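Local coordinates for 49 protein (Murid herpesvirus 4, PDB 6A4V) that probably interacts with the host poly(ADP-ribose) polymerase 1 and thereby facilitates replication of this gammaherpesvirus, at residues K187-S190 with Y191-N194; T215-N218 with V219-Y222. All blocks are in the same frame, centred on the assembly; numbering follows the deposited sequence.

Contact 1 (K187-S190 with Y191-N194)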
ATOM      1  N   LYS B 187      10.732 -14.809  17.949  1.00 52.86           N
ATOM      2  CA  LYS B 187      11.334 -14.413  19.166  1.00 49.54           C
ATOM      3  C   LYS B 187      10.296 -13.713  20.034  1.00 47.16           C
ATOM      4  O   LYS B 187      10.447 -12.521  20.310  1.00 46.43           O
ATOM      5  CB  LYS B 187      12.535 -13.506  18.879  1.00 62.09           C
ATOM      6  CG  LYS B 187      13.646 -14.148  18.059  1.00 73.78           C
ATOM      7  CD  LYS B 187      14.917 -13.300  18.004  1.00 96.29           C
ATOM      8  CE  LYS B 187      16.073 -13.942  17.261  1.00 97.58           C
ATOM      9  NZ  LYS B 187      17.223 -13.013  17.163  1.00 95.63           N
ATOM     10  N   HIS B 188       9.264 -14.471  20.441  1.00 48.87           N
ATOM     11  CA  HIS B 188       8.189 -14.003  21.316  1.00 56.06           C
ATOM     12  C   HIS B 188       7.589 -12.700  20.767  1.00 55.30           C
ATOM     13  O   HIS B 188       7.509 -11.697  21.462  1.00 69.25           O
ATOM     14  CB  HIS B 188       8.716 -13.816  22.747  1.00 74.91           C
ATOM     15  CG  HIS B 188       9.250 -15.062  23.381  1.00 94.90           C
ATOM     16  ND1 HIS B 188      10.617 -15.353  23.422  1.00 94.44           N
ATOM     17  CD2 HIS B 188       8.624 -16.074  24.028  1.00 85.71           C
ATOM     18  CE1 HIS B 188      10.800 -16.498  24.042  1.00 86.68           C
ATOM     19  NE2 HIS B 188       9.595 -16.952  24.435  1.00 87.36           N
ATOM     20  N   PHE B 189       7.211 -12.715  19.483  1.00 48.65           N
ATOM     21  CA  PHE B 189       6.502 -11.638  18.831  1.00 49.07           C
ATOM     22  C   PHE B 189       7.314 -10.344  18.844  1.00 40.10           C
ATOM     23  O   PHE B 189       6.747  -9.264  18.958  1.00 47.53           O
ATOM     24  CB  PHE B 189       5.124 -11.467  19.476  1.00 48.46           C
ATOM     25  CG  PHE B 189       4.246 -12.657  19.215  1.00 50.87           C
ATOM     26  CD1 PHE B 189       4.346 -13.812  19.976  1.00 54.02           C
ATOM     27  CD2 PHE B 189       3.375 -12.649  18.127  1.00 55.28           C
ATOM     28  CE1 PHE B 189       3.540 -14.905  19.698  1.00 53.35           C
ATOM     29  CE2 PHE B 189       2.576 -13.740  17.851  1.00 41.21           C
ATOM     30  CZ  PHE B 189       2.666 -14.870  18.626  1.00 49.16           C
ATOM     31  N   SER B 190       8.631 -10.450  18.695  1.00 43.39           N
ATOM     32  CA  SER B 190       9.460  -9.229  18.593  1.00 44.15           C
ATOM     33  C   SER B 190       9.082  -8.496  17.313  1.00 43.49           C
ATOM     34  O   SER B 190       9.030  -7.247  17.339  1.00 49.45           O
ATOM     35  CB  SER B 190      10.914  -9.540  18.611  1.00 47.16           C
ATOM     36  OG  SER B 190      11.256 -10.177  19.830  1.00 61.99           O
ATOM     37  N   TYR B 191       8.891  -9.313  16.239  1.00 38.08           N
ATOM     38  CA  TYR B 191       8.503  -8.955  14.866  1.00 39.70           C
ATOM     39  C   TYR B 191       7.434  -9.946  14.422  1.00 43.33           C
ATOM     40  O   TYR B 191       7.198 -10.927  15.117  1.00 33.49           O
ATOM     41  CB  TYR B 191       9.689  -8.976  13.905  1.00 43.06           C
ATOM     42  CG  TYR B 191      10.534 -10.226  13.959  1.00 43.99           C
ATOM     43  CD1 TYR B 191      11.653 -10.312  14.767  1.00 53.95           C
ATOM     44  CD2 TYR B 191      10.205 -11.324  13.211  1.00 54.40           C
ATOM     45  CE1 TYR B 191      12.449 -11.447  14.791  1.00 57.39           C
ATOM     46  CE2 TYR B 191      10.966 -12.477  13.239  1.00 56.77           C
ATOM     47  CZ  TYR B 191      12.096 -12.540  14.025  1.00 56.70           C
ATOM     48  OH  TYR B 191      12.824 -13.691  14.011  1.00 60.91           O
ATOM     49  N   MET B 192       6.762  -9.626  13.306  1.00 42.90           N
ATOM     50  CA  MET B 192       5.878 -10.512  12.623  1.00 41.20           C
ATOM     51  C   MET B 192       6.120 -10.323  11.133  1.00 44.17           C
ATOM     52  O   MET B 192       6.366  -9.226  10.677  1.00 38.00           O
ATOM     53  CB  MET B 192       4.394 -10.263  12.919  1.00 46.37           C
ATOM     54  CG  MET B 192       3.756 -11.230  13.908  1.00 51.56           C
ATOM     55  SD  MET B 192       3.605 -12.950  13.376  1.00 50.06           S
ATOM     56  CE  MET B 192       1.842 -13.128  13.164  1.00 56.28           C
ATOM     57  N   TYR B 193       6.112 -11.430  10.394  1.00 47.87           N
ATOM     58  CA  TYR B 193       6.108 -11.330   8.951  1.00 41.35           C
ATOM     59  C   TYR B 193       4.675 -11.067   8.501  1.00 34.17           C
ATOM     60  O   TYR B 193       3.729 -11.415   9.189  1.00 32.43           O
ATOM     61  CB  TYR B 193       6.705 -12.589   8.333  1.00 38.65           C
ATOM     62  CG  TYR B 193       8.193 -12.644   8.533  1.00 42.39           C
ATOM     63  CD1 TYR B 193       9.012 -11.863   7.744  1.00 44.22           C
ATOM     64  CD2 TYR B 193       8.788 -13.495   9.456  1.00 39.14           C
ATOM     65  CE1 TYR B 193      10.385 -11.859   7.916  1.00 48.45           C
ATOM     66  CE2 TYR B 193      10.165 -13.502   9.631  1.00 44.90           C
ATOM     67  CZ  TYR B 193      10.963 -12.692   8.845  1.00 46.99           C
ATOM     68  OH  TYR B 193      12.315 -12.621   8.990  1.00 53.00           O
ATOM     69  N   ASN B 194       4.523 -10.434   7.354  1.00 29.48           N
ATOM     70  CA  ASN B 194       3.183 -10.212   6.771  1.00 31.05           C
ATOM     71  C   ASN B 194       2.760 -11.424   5.913  1.00 36.06           C
ATOM     72  O   ASN B 194       3.527 -12.330   5.566  1.00 38.18           O
ATOM     73  CB  ASN B 194       3.192  -8.924   5.954  1.00 31.59           C
ATOM     74  CG  ASN B 194       4.091  -9.033   4.736  1.00 41.12           C
ATOM     75  OD1 ASN B 194       4.669 -10.096   4.455  1.00 51.47           O
ATOM     76  ND2 ASN B 194       4.187  -7.960   3.989  1.00 39.14           N
TER
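The carbonyl oxygen of Lys187 is gripped twice from Ser190: by the hydroxyl, with OG 2.5 Å from Lys187 O, and weakly by the backbone, with Ser190 N 3.2 Å from the same oxygen. The hydroxyl lies in the carbonyl plane at a C=O...O angle of 153°, and it gets there because OG turns anti to its own carbonyl carbon (chi1 -61°). The backbone bond closes a beta turn with His188 and Phe189 at its corners, both in left-handed conformation with positive phi, close to type III'; Lys187 has positive phi as well. The aliphatic part of Lys187 slants across the end of the Tyr191 phenol, CG lying 4.2 Å from Tyr191 OH, while Ser190 CB comes 4.0 Å from CD1 of the same ring. A chi1 of 50° sets Tyr191 CG between its backbone N and carbonyl carbon, which puts the ring beside Ser190 CB and Lys187 CG. Phe189 and Met192 meet loosely, CD2 of the ring 4.5 Å from Met192 CG. Both side chains pack against helix 213-235, Phe189 on Leu229 and Val232, Met192 on Phe230 and Cys233. The turn follows helix 173-184 and leads into the short strand 192-193, whose Met192 is hydrogen-bonded through its backbone to the N-terminal segment at Tyr40 and Tyr41, before Asn194 caps helix 195-203.

Contact 2 (T215-N218 with V219-Y222)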
ATOM      1  N   THR B 215       2.782 -33.648   1.000  1.00 74.44           N
ATOM      2  CA  THR B 215       3.139 -32.237   0.934  1.00 71.83           C
ATOM      3  C   THR B 215       1.884 -31.384   1.198  1.00 68.35           C
ATOM      4  O   THR B 215       1.938 -30.408   1.938  1.00 72.77           O
ATOM      5  CB  THR B 215       3.893 -31.955  -0.372  1.00 76.75           C
ATOM      6  OG1 THR B 215       2.988 -32.193  -1.453  1.00 82.71           O
ATOM      7  CG2 THR B 215       5.143 -32.806  -0.523  1.00 74.40           C
ATOM      8  N   GLY B 216       0.733 -31.796   0.668  1.00 57.90           N
ATOM      9  CA  GLY B 216      -0.563 -31.223   1.089  1.00 57.80           C
ATOM     10  C   GLY B 216      -0.782 -31.274   2.610  1.00 65.46           C
ATOM     11  O   GLY B 216      -1.664 -30.599   3.137  1.00 70.79           O
ATOM     12  N   LEU B 217       0.013 -32.054   3.349  1.00 56.01           N
ATOM     13  CA  LEU B 217      -0.099 -32.042   4.815  1.00 56.84           C
ATOM     14  C   LEU B 217       0.955 -31.123   5.419  1.00 65.76           C
ATOM     15  O   LEU B 217       0.630 -30.368   6.315  1.00 75.84           O
ATOM     16  CB  LEU B 217      -0.034 -33.468   5.370  1.00 54.46           C
ATOM     17  CG  LEU B 217      -1.312 -34.275   5.111  1.00 48.49           C
ATOM     18  CD1 LEU B 217      -1.336 -35.555   5.908  1.00 54.15           C
ATOM     19  CD2 LEU B 217      -2.557 -33.474   5.424  1.00 47.01           C
ATOM     20  N   ASN B 218       2.178 -31.148   4.881  1.00 59.35           N
ATOM     21  CA  ASN B 218       3.165 -30.145   5.220  1.00 64.32           C
ATOM     22  C   ASN B 218       2.558 -28.730   5.129  1.00 66.11           C
ATOM     23  O   ASN B 218       2.779 -27.880   5.982  1.00 70.05           O
ATOM     24  CB  ASN B 218       4.416 -30.320   4.354  1.00 63.74           C
ATOM     25  CG  ASN B 218       5.348 -31.393   4.883  1.00 66.75           C
ATOM     26  OD1 ASN B 218       5.103 -31.971   5.940  1.00 76.22           O
ATOM     27  ND2 ASN B 218       6.425 -31.666   4.166  1.00 68.55           N
ATOM     28  N   VAL B 219       1.783 -28.479   4.079  1.00 66.29           N
ATOM     29  CA  VAL B 219       1.202 -27.188   3.812  1.00 57.08           C
ATOM     30  C   VAL B 219       0.091 -26.915   4.833  1.00 51.80           C
ATOM     31  O   VAL B 219      -0.091 -25.787   5.279  1.00 49.76           O
ATOM     32  CB  VAL B 219       0.657 -27.141   2.369  1.00 57.15           C
ATOM     33  CG1 VAL B 219      -0.436 -26.103   2.170  1.00 58.74           C
ATOM     34  CG2 VAL B 219       1.763 -26.917   1.361  1.00 60.45           C
ATOM     35  N   LEU B 220      -0.715 -27.928   5.133  1.00 54.26           N
ATOM     36  CA  LEU B 220      -1.762 -27.750   6.142  1.00 50.09           C
ATOM     37  C   LEU B 220      -1.134 -27.327   7.458  1.00 47.97           C
ATOM     38  O   LEU B 220      -1.663 -26.500   8.199  1.00 46.05           O
ATOM     39  CB  LEU B 220      -2.510 -29.048   6.386  1.00 47.04           C
ATOM     40  CG  LEU B 220      -3.582 -28.918   7.461  1.00 49.99           C
ATOM     41  CD1 LEU B 220      -4.468 -27.704   7.198  1.00 55.40           C
ATOM     42  CD2 LEU B 220      -4.425 -30.180   7.528  1.00 46.75           C
ATOM     43  N   VAL B 221      -0.000 -27.958   7.745  1.00 46.77           N
ATOM     44  CA  VAL B 221       0.641 -27.795   8.977  1.00 44.93           C
ATOM     45  C   VAL B 221       1.067 -26.346   9.070  1.00 47.52           C
ATOM     46  O   VAL B 221       0.925 -25.715  10.113  1.00 56.41           O
ATOM     47  CB  VAL B 221       1.877 -28.702   9.108  1.00 43.62           C
ATOM     48  CG1 VAL B 221       2.892 -28.093  10.056  1.00 50.75           C
ATOM     49  CG2 VAL B 221       1.515 -30.094   9.544  1.00 43.92           C
ATOM     50  N   TYR B 222       1.712 -25.907   7.994  1.00 49.25           N
ATOM     51  CA  TYR B 222       2.362 -24.599   7.933  1.00 49.56           C
ATOM     52  C   TYR B 222       1.278 -23.532   8.114  1.00 49.42           C
ATOM     53  O   TYR B 222       1.430 -22.645   8.901  1.00 57.96           O
ATOM     54  CB  TYR B 222       3.088 -24.479   6.592  1.00 41.87           C
ATOM     55  CG  TYR B 222       3.612 -23.118   6.218  1.00 44.63           C
ATOM     56  CD1 TYR B 222       4.914 -22.747   6.528  1.00 40.00           C
ATOM     57  CD2 TYR B 222       2.842 -22.223   5.493  1.00 38.26           C
ATOM     58  CE1 TYR B 222       5.425 -21.523   6.137  1.00 38.91           C
ATOM     59  CE2 TYR B 222       3.352 -21.003   5.073  1.00 42.80           C
ATOM     60  CZ  TYR B 222       4.644 -20.638   5.423  1.00 42.71           C
ATOM     61  OH  TYR B 222       5.183 -19.432   5.049  1.00 35.92           O
TER
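With CG1 anti to the backbone N (chi1 156°), Val219 places its other methyl, CG2, 3.5 Å from Thr215 O, one turn earlier in the helix. Val221 adopts nearly the same torsion, and its CG2 settles 3.4 Å from Leu217 O. Each carbonyl so flanked also accepts the backbone N-H four residues on: Val219 N lies 2.9 Å from Thr215 O, and Val221 N is 2.9 Å from Leu217 O. Tyr222 N reaches Asn218 O at 3.0 Å, whereas the bond from Leu220 N to Gly216 O is weak at 3.5 Å. Leu217 and Leu220 touch through their CD2 methyls, 4.3 Å apart; both pack on Leu104 of helix 89-104, and on helix 131-146 Leu217 meets Leu143 and Leu220 meets Leu142. The polar ends turn elsewhere, Asn218 OD1 to Thr170 N and Tyr222 OH to Phe198 O. This is i to i+4 alpha-helical bonding in a buried setting, slackened at Gly216, whose carbonyl also bonds His100 NE2: backbone polarity is met largely within the helix, Leu217 and Leu220 supply apolar packing, and the amide and phenol tie helix 213-235 to neighbouring backbone.

How the contacts relate
Contact 1 precedes contact 2 along the chain, with helix 195-203 and the loop that follows it in between. Their centres are 22 Å apart and their nearest atoms about 7 Å, without touching. Helix 213-235 connects them: contact 2 occupies its N-terminal part, while Phe189 and Met192 of contact 1 rest on its later turns, from Leu229 to Cys233. The centre of contact 1, a surface turn, lies 6 Å from the centre of the chain; that of contact 2, which is buried, lies 20 Å from it. In this largely helical BRRF1-like protein, helix 213-235 thus runs from buried packing against helices 89-104 and 131-146 to the turn near the middle of the chain.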